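Local structure of F-actin-capping protein subunit alpha (Plasmodium berghei, 7A0H) at residues I49-N53 / H93-K97; G211-V216 / F227-F233; K9-R13 / I40-I45. The protein probably binds the fast-growing barbed ends of actin filaments as a homodimer, without needing calcium, and blocks subunit exchange there without severing the filament. All coordinates share one frame. Residue numbers count along the deposited sequence, not the author numbering.

Contact 1. Residues I49-N53 / H93-K97; sequences ISKYN and HLKRK
A beta-hairpin turn packed against a helix joins the N-terminal helices of this capping-protein alpha subunit to its small antiparallel sheet. Residues 49-53 are alpha-helix, with Asn53 N hydrogen-bonded to Ile49 O at 2.7 Å. Residues 93-97 link strand 87-92 to strand 97-103: His93, Leu94 and Lys95 have helical backbone angles. Arg96, left-handed helical (phi/psi 57/57) as the first residue of a G1 bulge, and Lys97, extended, both face Asn92. The closest CA atoms, of Ser50 and His93, are 5.5 Å apart. His93 is at the centre of the contact: with chi1 -66° and chi2 -79° its ring lies against the helix, and Ser50 CB sits 3.3 Å from the ring centroid, 9° off the normal, in a CH-pi contact. Serine is small enough to let the imidazole come this close; its OG, rotamer p, hydrogen-bonds to Asp47 O. Tyr80 meets the same ring nearly at right angles. Asn53, chi1 -83°, puts ND2 in weak hydrogen bonds to His93 ND1 at the ring edge (3.3 Å) and to the backbone His93 O (3.4 Å). Ile49 (m, m) brings CG2 to 3.9 Å from His93 O; its CG1, 4.3 Å from Leu94 CD2, makes apolar contact, continued by Val24 of helix 21-35. Leu94 CB points away, but chi1 -50° and chi2 144°, between wells, return CD2 to Ile49. The long Arg96 chain (m, then extended) reaches along the helix side, its charged end suiting the exposed margin: NH2 lies 3.6 Å from Asn53 OD1 and 4.2 Å from CE2 of Tyr52 (chi1 t).

Contact 2. Residues G211-V216 / F227-F233; sequences GTIDVV and FKTRKVF
Strands 211-216 and 227-233 run antiparallel, at 168° with axes 4.6 Å apart, as the two arms of a beta-hairpin at one end of the chain's five-stranded antiparallel sheet. Backbone angles are extended throughout. Gly211-Phe233, Ile213-Lys231 and Val215-Thr229 are hydrogen-bonded pairs; alternating with them are the non-hydrogen-bonded pairs Thr212-Val232, Asp214-Arg230 and Val216-Lys228. Gly211 N to Phe233 O is 2.7 Å and Phe233 N to Gly211 O 2.8 Å; Ile213 N to Lys231 O is 2.8 Å and Lys231 N to Ile213 O 3.0 Å; Val215 N to Thr229 O and Thr229 N to Val215 O are both 2.7 Å. The beta-branched residues suit these extended strands.

Ile213, Val215, Thr229, Lys231 and Phe233 share one face. There Ile213 (m, t) brings CD1 to 3.6 Å from Phe233 CE2, Gly211 opposite Phe233 adding no side chain, and helix 243-266 packs on both apolar residues. Lys231, fully extended, sends NZ to Asp260 and Asp264 of that helix, while Val215 meets Ile283 of the second subunit.

Thr212, Asp214, Val216, Lys228, Arg230 and Val232 line the other, more open face, where charge is tolerated. Asp214 (m) and Arg230 (t, t, then chi3 -81°) form a cross-strand salt bridge: Arg230 NE lies 2.9 Å from Asp214 OD1, and Arg230 NH2 3.1 Å from Asp214 OD2.

Contact 3. Residues K9-R13 / I40-I45; sequences KKFIR and IIQNFI
Segments 9-13 (of helix 3-18) and 40-45 (of helix 39-55) run roughly parallel, crossing at -34° with axes 11.1 Å apart, a wide gap spanned by side chains alone. Along 40-45, Ile40 comes first, its CG2 4.2 Å from Lys9 CE at the exposed margin. Ile41, buried, with chi1 84°, places CD1 4.0 Å from Ile12 CD1. One turn on, Phe44 points straight across with chi1 178°, long and flat enough to fill the space. Lys9 lays its extended alkyl chain over one ring face, CG 3.8 Å from the centroid and 9° off the normal in a CH-pi contact, so its ammonium can remain near solvent. Ile12 CG2 meets the ring edge at Phe44 CE2, 3.8 Å away, and Arg13 NH2 lies 3.8 Å from Phe44 CE1. Ile45 ends the row, CG1 4.0 Å from Ile12 CG2. Leu31, Phe35 and Ile28 of helix 21-35 pack on Ile12, Ile41 and Ile45 respectively, completing an apolar seam of the three-helix N-terminal bundle found in capping-protein subunits.

Along the chain contact 3 closes first, then contact 1, then contact 2. The first two share helix 39-55: one end packs on helix 3-18 in contact 3, and further along the same helix receives the hairpin turn of contact 1. Their centres are 14 Å apart and they touch, Leu94 CD2 lying 4.1 Å from Ile45 CG2, so helix 39-55 links the helical bundle to the small sheet. Contact 2 belongs to the large sheet, its centre 22 Å from that of contact 1 and 29 Å from that of contact 3, touching neither. Val215 and Phe227 of contact 2 pack on the second subunit; in segment 9-13 Phe11, which does not face 40-45, touches its Asn30.

Contact 1. Residues I49-N53 / H93-K97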
loop_
_atom_site.group_PDB
_atom_site.type_symbol
_atom_site.label_atom_id
_atom_site.label_comp_id
_atom_site.label_asym_id
_atom_site.label_seq_id
_atom_site.Cartn_x
_atom_site.Cartn_y
_atom_site.Cartn_z
ATOM N N ILE A 49 -15.654 -10.506 3.319
ATOM C CA ILE A 49 -14.835 -11.053 2.258
ATOM C C ILE A 49 -15.675 -11.270 0.988
ATOM O O ILE A 49 -15.197 -11.088 -0.132
ATOM C CB ILE A 49 -14.163 -12.330 2.748
ATOM C CG1 ILE A 49 -13.100 -11.968 3.793
ATOM C CG2 ILE A 49 -13.456 -13.064 1.679
ATOM C CD1 ILE A 49 -11.913 -11.169 3.195
ATOM N N SER A 50 -16.927 -11.679 1.119
ATOM C CA SER A 50 -17.717 -11.869 -0.079
ATOM C C SER A 50 -17.848 -10.562 -0.845
ATOM O O SER A 50 -17.825 -10.557 -2.067
ATOM C CB SER A 50 -19.080 -12.434 0.283
ATOM O OG SER A 50 -19.800 -11.522 1.112
ATOM N N LYS A 51 -18.020 -9.455 -0.151
ATOM C CA LYS A 51 -18.152 -8.179 -0.828
ATOM C C LYS A 51 -16.830 -7.777 -1.450
ATOM O O LYS A 51 -16.780 -7.276 -2.580
ATOM C CB LYS A 51 -18.627 -7.127 0.160
ATOM C CG LYS A 51 -18.778 -5.726 -0.427
ATOM C CD LYS A 51 -19.960 -5.624 -1.375
ATOM C CE LYS A 51 -20.339 -4.167 -1.667
ATOM N NZ LYS A 51 -19.441 -3.558 -2.687
ATOM N N TYR A 52 -15.765 -7.891 -0.677
ATOM C CA TYR A 52 -14.430 -7.752 -1.229
ATOM C C TYR A 52 -14.260 -8.550 -2.519
ATOM O O TYR A 52 -13.749 -8.035 -3.524
ATOM C CB TYR A 52 -13.447 -8.212 -0.148
ATOM C CG TYR A 52 -12.058 -8.121 -0.569
ATOM C CD1 TYR A 52 -11.369 -6.937 -0.455
ATOM C CD2 TYR A 52 -11.431 -9.212 -1.149
ATOM C CE1 TYR A 52 -10.068 -6.835 -0.883
ATOM C CE2 TYR A 52 -10.134 -9.125 -1.593
ATOM C CZ TYR A 52 -9.452 -7.935 -1.450
ATOM O OH TYR A 52 -8.140 -7.856 -1.857
ATOM N N ASN A 53 -14.661 -9.827 -2.508
ATOM C CA ASN A 53 -14.525 -10.670 -3.693
ATOM C C ASN A 53 -15.351 -10.105 -4.839
ATOM O O ASN A 53 -14.946 -10.124 -5.996
ATOM C CB ASN A 53 -15.007 -12.106 -3.400
ATOM C CG ASN A 53 -13.952 -12.963 -2.742
ATOM O OD1 ASN A 53 -12.846 -12.494 -2.501
ATOM N ND2 ASN A 53 -14.296 -14.226 -2.410
ATOM N N HIS A 93 -16.441 -18.110 -0.015
ATOM C CA HIS A 93 -15.620 -16.937 -0.274
ATOM C C HIS A 93 -14.283 -16.994 0.457
ATOM O O HIS A 93 -13.279 -16.520 -0.081
ATOM C CB HIS A 93 -16.396 -15.706 0.122
ATOM C CG HIS A 93 -17.591 -15.467 -0.724
ATOM N ND1 HIS A 93 -17.507 -14.891 -1.980
ATOM C CD2 HIS A 93 -18.897 -15.713 -0.498
ATOM C CE1 HIS A 93 -18.727 -14.789 -2.484
ATOM N NE2 HIS A 93 -19.588 -15.260 -1.593
ATOM N N LEU A 94 -14.242 -17.535 1.669
ATOM C CA LEU A 94 -12.952 -17.660 2.335
ATOM C C LEU A 94 -12.105 -18.698 1.627
ATOM O O LEU A 94 -10.905 -18.501 1.405
ATOM C CB LEU A 94 -13.131 -18.026 3.806
ATOM C CG LEU A 94 -14.114 -17.169 4.600
ATOM C CD1 LEU A 94 -14.897 -17.997 5.648
ATOM C CD2 LEU A 94 -13.321 -16.031 5.249
ATOM N N LYS A 95 -12.713 -19.823 1.278
ATOM C CA LYS A 95 -11.954 -20.855 0.594
ATOM C C LYS A 95 -11.764 -20.551 -0.894
ATOM O O LYS A 95 -10.845 -21.100 -1.514
ATOM C CB LYS A 95 -12.684 -22.193 0.771
ATOM C CG LYS A 95 -12.842 -22.727 2.201
ATOM C CD LYS A 95 -11.491 -23.268 2.737
ATOM C CE LYS A 95 -11.619 -24.002 4.100
ATOM N NZ LYS A 95 -10.315 -24.107 4.929
ATOM N N ARG A 96 -12.617 -19.710 -1.482
ATOM C CA ARG A 96 -12.585 -19.461 -2.931
ATOM C C ARG A 96 -12.740 -20.772 -3.696
ATOM O O ARG A 96 -11.892 -21.174 -4.502
ATOM C CB ARG A 96 -11.307 -18.736 -3.363
ATOM C CG ARG A 96 -11.252 -17.269 -2.924
ATOM C CD ARG A 96 -10.217 -16.478 -3.709
ATOM N NE ARG A 96 -10.172 -15.076 -3.275
ATOM C CZ ARG A 96 -9.255 -14.188 -3.684
ATOM N NH1 ARG A 96 -8.290 -14.553 -4.537
ATOM N NH2 ARG A 96 -9.311 -12.929 -3.263
ATOM N N LYS A 97 -13.839 -21.454 -3.411
ATOM C CA LYS A 97 -14.153 -22.686 -4.103
ATOM C C LYS A 97 -15.637 -22.782 -4.290
ATOM O O LYS A 97 -16.412 -22.094 -3.622
ATOM C CB LYS A 97 -13.632 -23.932 -3.388
ATOM C CG LYS A 97 -14.229 -24.180 -1.991
ATOM C CD LYS A 97 -13.887 -25.616 -1.484
ATOM C CE LYS A 97 -14.368 -25.897 -0.063
ATOM N NZ LYS A 97 -13.839 -27.238 0.384
#

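Contact 2. Residues G211-V216 / F227-F233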
loop_
_atom_site.group_PDB
_atom_site.type_symbol
_atom_site.label_atom_id
_atom_site.label_comp_id
_atom_site.label_asym_id
_atom_site.label_seq_id
_atom_site.Cartn_x
_atom_site.Cartn_y
_atom_site.Cartn_z
ATOM N N GLY A 211 -17.041 1.725 -19.940
ATOM C CA GLY A 211 -16.093 0.706 -19.562
ATOM C C GLY A 211 -15.149 1.204 -18.497
ATOM O O GLY A 211 -14.980 2.415 -18.266
ATOM N N THR A 212 -14.533 0.220 -17.821
ATOM C CA THR A 212 -13.503 0.483 -16.815
ATOM C C THR A 212 -12.404 -0.546 -16.968
ATOM O O THR A 212 -12.684 -1.743 -17.109
ATOM C CB THR A 212 -14.103 0.435 -15.408
ATOM O OG1 THR A 212 -15.207 1.356 -15.314
ATOM C CG2 THR A 212 -13.035 0.751 -14.279
ATOM N N ILE A 213 -11.172 -0.081 -17.032
ATOM C CA ILE A 213 -10.021 -0.970 -17.066
ATOM C C ILE A 213 -9.177 -0.748 -15.804
ATOM O O ILE A 213 -8.671 0.355 -15.569
ATOM C CB ILE A 213 -9.167 -0.764 -18.340
ATOM C CG1 ILE A 213 -10.002 -1.122 -19.617
ATOM C CG2 ILE A 213 -7.970 -1.622 -18.239
ATOM C CD1 ILE A 213 -9.226 -0.975 -20.916
ATOM N N ASP A 214 -9.001 -1.816 -15.030
ATOM C CA ASP A 214 -8.289 -1.791 -13.747
ATOM C C ASP A 214 -7.019 -2.603 -13.878
ATOM O O ASP A 214 -7.072 -3.762 -14.300
ATOM C CB ASP A 214 -9.146 -2.373 -12.648
ATOM C CG ASP A 214 -10.234 -1.391 -12.135
ATOM O OD1 ASP A 214 -9.944 -0.178 -11.953
ATOM O OD2 ASP A 214 -11.383 -1.864 -11.865
ATOM N N VAL A 215 -5.877 -1.995 -13.573
ATOM C CA VAL A 215 -4.596 -2.697 -13.567
ATOM C C VAL A 215 -4.027 -2.583 -12.149
ATOM O O VAL A 215 -3.956 -1.472 -11.605
ATOM C CB VAL A 215 -3.610 -2.088 -14.558
ATOM C CG1 VAL A 215 -2.467 -3.037 -14.804
ATOM C CG2 VAL A 215 -4.293 -1.852 -15.880
ATOM N N VAL A 216 -3.645 -3.716 -11.547
ATOM C CA VAL A 216 -3.156 -3.706 -10.167
ATOM C C VAL A 216 -1.894 -4.530 -10.111
ATOM O O VAL A 216 -1.936 -5.751 -10.372
ATOM C CB VAL A 216 -4.139 -4.302 -9.127
ATOM C CG1 VAL A 216 -3.597 -4.043 -7.676
ATOM C CG2 VAL A 216 -5.548 -3.777 -9.262
ATOM N N PHE A 227 -0.753 -1.585 -6.024
ATOM C CA PHE A 227 -0.555 -0.405 -6.849
ATOM C C PHE A 227 -1.554 -0.426 -8.020
ATOM O O PHE A 227 -1.460 -1.237 -8.945
ATOM C CB PHE A 227 0.884 -0.388 -7.347
ATOM C CG PHE A 227 1.163 0.709 -8.323
ATOM C CD1 PHE A 227 1.610 0.423 -9.588
ATOM C CD2 PHE A 227 1.009 2.028 -7.948
ATOM C CE1 PHE A 227 1.860 1.423 -10.481
ATOM C CE2 PHE A 227 1.304 3.039 -8.801
ATOM C CZ PHE A 227 1.702 2.734 -10.092
ATOM N N LYS A 228 -2.486 0.496 -8.005
ATOM C CA LYS A 228 -3.631 0.437 -8.880
ATOM C C LYS A 228 -3.627 1.549 -9.909
ATOM O O LYS A 228 -3.405 2.724 -9.579
ATOM C CB LYS A 228 -4.926 0.553 -8.099
ATOM C CG LYS A 228 -5.170 -0.488 -7.028
ATOM C CD LYS A 228 -6.357 -0.001 -6.232
ATOM C CE LYS A 228 -7.026 -1.079 -5.489
ATOM N NZ LYS A 228 -8.229 -0.425 -4.925
ATOM N N THR A 229 -3.935 1.170 -11.155
ATOM C CA THR A 229 -4.208 2.142 -12.212
ATOM C C THR A 229 -5.531 1.832 -12.888
ATOM O O THR A 229 -5.918 0.666 -13.068
ATOM C CB THR A 229 -3.133 2.204 -13.273
ATOM O OG1 THR A 229 -2.946 0.920 -13.830
ATOM C CG2 THR A 229 -1.862 2.623 -12.656
ATOM N N ARG A 230 -6.225 2.919 -13.213
ATOM C CA ARG A 230 -7.578 2.871 -13.688
ATOM C C ARG A 230 -7.802 3.827 -14.858
ATOM O O ARG A 230 -7.406 4.986 -14.811
ATOM C CB ARG A 230 -8.536 3.209 -12.533
ATOM C CG ARG A 230 -9.895 3.573 -13.021
ATOM C CD ARG A 230 -10.850 3.695 -11.899
ATOM N NE ARG A 230 -11.250 2.347 -11.576
ATOM C CZ ARG A 230 -12.037 2.015 -10.572
ATOM N NH1 ARG A 230 -12.483 2.959 -9.763
ATOM N NH2 ARG A 230 -12.361 0.730 -10.408
ATOM N N LYS A 231 -8.467 3.344 -15.876
ATOM C CA LYS A 231 -9.009 4.215 -16.901
ATOM C C LYS A 231 -10.467 3.826 -17.156
ATOM O O LYS A 231 -10.804 2.642 -17.206
ATOM C CB LYS A 231 -8.154 4.187 -18.167
ATOM C CG LYS A 231 -8.356 5.454 -18.907
ATOM C CD LYS A 231 -7.334 5.570 -19.995
ATOM C CE LYS A 231 -7.413 6.891 -20.670
ATOM N NZ LYS A 231 -6.577 6.793 -21.907
ATOM N N VAL A 232 -11.309 4.836 -17.185
ATOM C CA VAL A 232 -12.729 4.774 -17.437
ATOM C C VAL A 232 -13.004 5.335 -18.849
ATOM O O VAL A 232 -12.441 6.363 -19.224
ATOM C CB VAL A 232 -13.450 5.621 -16.371
ATOM C CG1 VAL A 232 -14.907 5.664 -16.749
ATOM C CG2 VAL A 232 -13.334 5.009 -15.021
ATOM N N PHE A 233 -13.934 4.722 -19.571
ATOM C CA PHE A 233 -14.301 5.045 -20.953
ATOM C C PHE A 233 -15.821 5.139 -21.115
ATOM O O PHE A 233 -16.555 4.304 -20.535
ATOM C CB PHE A 233 -13.813 3.946 -21.932
ATOM C CG PHE A 233 -12.346 3.681 -21.876
ATOM C CD1 PHE A 233 -11.452 4.469 -22.583
ATOM C CD2 PHE A 233 -11.837 2.658 -21.091
ATOM C CE1 PHE A 233 -10.118 4.239 -22.508
ATOM C CE2 PHE A 233 -10.444 2.433 -21.061
ATOM C CZ PHE A 233 -9.628 3.195 -21.742
#

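Contact 3. Residues K9-R13 / I40-I45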
loop_
_atom_site.group_PDB
_atom_site.type_symbol
_atom_site.label_atom_id
_atom_site.label_comp_id
_atom_site.label_asym_id
_atom_site.label_seq_id
_atom_site.Cartn_x
_atom_site.Cartn_y
_atom_site.Cartn_z
ATOM N N LYS A 9 -15.275 -5.387 15.442
ATOM C CA LYS A 9 -15.682 -5.320 14.049
ATOM C C LYS A 9 -14.985 -4.163 13.378
ATOM O O LYS A 9 -14.521 -4.276 12.230
ATOM C CB LYS A 9 -17.195 -5.146 13.962
ATOM C CG LYS A 9 -18.003 -6.381 14.330
ATOM C CD LYS A 9 -19.473 -6.223 13.953
ATOM C CE LYS A 9 -20.258 -7.491 14.239
ATOM N NZ LYS A 9 -21.667 -7.362 13.815
ATOM N N LYS A 10 -14.944 -3.030 14.095
ATOM C CA LYS A 10 -14.270 -1.859 13.561
ATOM C C LYS A 10 -12.824 -2.182 13.292
ATOM O O LYS A 10 -12.259 -1.733 12.294
ATOM C CB LYS A 10 -14.377 -0.705 14.540
ATOM C CG LYS A 10 -15.796 -0.254 14.754
ATOM C CD LYS A 10 -15.870 0.889 15.724
ATOM C CE LYS A 10 -17.309 1.295 15.959
ATOM N NZ LYS A 10 -17.429 2.315 17.048
ATOM N N PHE A 11 -12.235 -3.026 14.133
ATOM C CA PHE A 11 -10.833 -3.366 13.953
ATOM C C PHE A 11 -10.636 -4.376 12.833
ATOM O O PHE A 11 -9.726 -4.215 12.014
ATOM C CB PHE A 11 -10.280 -3.930 15.262
ATOM C CG PHE A 11 -8.885 -4.424 15.158
ATOM C CD1 PHE A 11 -7.842 -3.543 15.032
ATOM C CD2 PHE A 11 -8.615 -5.765 15.202
ATOM C CE1 PHE A 11 -6.567 -4.003 14.937
ATOM C CE2 PHE A 11 -7.341 -6.220 15.104
ATOM C CZ PHE A 11 -6.318 -5.345 14.975
ATOM N N ILE A 12 -11.506 -5.389 12.760
ATOM C CA ILE A 12 -11.417 -6.389 11.695
ATOM C C ILE A 12 -11.613 -5.739 10.340
ATOM O O ILE A 12 -10.963 -6.092 9.351
ATOM C CB ILE A 12 -12.449 -7.511 11.943
ATOM C CG1 ILE A 12 -11.951 -8.459 13.030
ATOM C CG2 ILE A 12 -12.701 -8.256 10.631
ATOM C CD1 ILE A 12 -12.975 -9.426 13.552
ATOM N N ARG A 13 -12.543 -4.795 10.270
ATOM C CA ARG A 13 -12.766 -4.028 9.051
ATOM C C ARG A 13 -11.553 -3.182 8.710
ATOM O O ARG A 13 -11.096 -3.174 7.569
ATOM C CB ARG A 13 -14.021 -3.181 9.219
ATOM C CG ARG A 13 -14.408 -2.344 8.049
ATOM C CD ARG A 13 -15.862 -2.010 8.115
ATOM N NE ARG A 13 -16.642 -3.142 7.636
ATOM C CZ ARG A 13 -17.942 -3.299 7.845
ATOM N NH1 ARG A 13 -18.608 -2.396 8.549
ATOM N NH2 ARG A 13 -18.564 -4.363 7.354
ATOM N N ILE A 40 -20.492 -15.064 15.259
ATOM C CA ILE A 40 -20.923 -13.785 14.711
ATOM C C ILE A 40 -19.802 -13.158 13.914
ATOM O O ILE A 40 -20.012 -12.598 12.819
ATOM C CB ILE A 40 -21.388 -12.834 15.829
ATOM C CG1 ILE A 40 -22.713 -13.323 16.393
ATOM C CG2 ILE A 40 -21.459 -11.395 15.299
ATOM C CD1 ILE A 40 -23.242 -12.521 17.551
ATOM N N ILE A 41 -18.584 -13.260 14.432
ATOM C CA ILE A 41 -17.481 -12.623 13.718
ATOM C C ILE A 41 -16.918 -13.535 12.647
ATOM O O ILE A 41 -16.252 -13.045 11.749
ATOM C CB ILE A 41 -16.386 -12.138 14.690
ATOM C CG1 ILE A 41 -15.403 -13.232 15.076
ATOM C CG2 ILE A 41 -17.034 -11.466 15.899
ATOM C CD1 ILE A 41 -14.157 -13.189 14.247
ATOM N N GLN A 42 -17.186 -14.841 12.710
ATOM C CA GLN A 42 -16.885 -15.684 11.564
ATOM C C GLN A 42 -17.752 -15.273 10.398
ATOM O O GLN A 42 -17.264 -15.136 9.290
ATOM C CB GLN A 42 -17.078 -17.145 11.936
ATOM C CG GLN A 42 -15.953 -17.567 12.865
ATOM C CD GLN A 42 -14.896 -18.388 12.184
ATOM O OE1 GLN A 42 -14.997 -18.690 10.982
ATOM N NE2 GLN A 42 -13.834 -18.710 12.922
ATOM N N ASN A 43 -19.010 -14.962 10.657
ATOM C CA ASN A 43 -19.965 -14.566 9.635
ATOM C C ASN A 43 -19.782 -13.128 9.180
ATOM O O ASN A 43 -19.928 -12.841 7.980
ATOM C CB ASN A 43 -21.373 -14.803 10.172
ATOM C CG ASN A 43 -21.699 -16.284 10.298
ATOM O OD1 ASN A 43 -21.174 -17.113 9.532
ATOM N ND2 ASN A 43 -22.513 -16.633 11.294
ATOM N N PHE A 44 -19.479 -12.224 10.104
ATOM C CA PHE A 44 -19.056 -10.876 9.778
ATOM C C PHE A 44 -17.866 -10.920 8.838
ATOM O O PHE A 44 -17.851 -10.254 7.805
ATOM C CB PHE A 44 -18.685 -10.133 11.058
ATOM C CG PHE A 44 -18.176 -8.742 10.860
ATOM C CD1 PHE A 44 -19.045 -7.688 10.660
ATOM C CD2 PHE A 44 -16.819 -8.481 10.936
ATOM C CE1 PHE A 44 -18.565 -6.406 10.519
ATOM C CE2 PHE A 44 -16.347 -7.213 10.780
ATOM C CZ PHE A 44 -17.225 -6.174 10.580
ATOM N N ILE A 45 -16.903 -11.783 9.131
ATOM C CA ILE A 45 -15.739 -11.862 8.278
ATOM C C ILE A 45 -16.162 -12.415 6.930
ATOM O O ILE A 45 -15.731 -11.918 5.886
ATOM C CB ILE A 45 -14.648 -12.711 8.932
ATOM C CG1 ILE A 45 -14.034 -12.015 10.148
ATOM C CG2 ILE A 45 -13.477 -12.971 7.958
ATOM C CD1 ILE A 45 -13.062 -12.953 10.949
#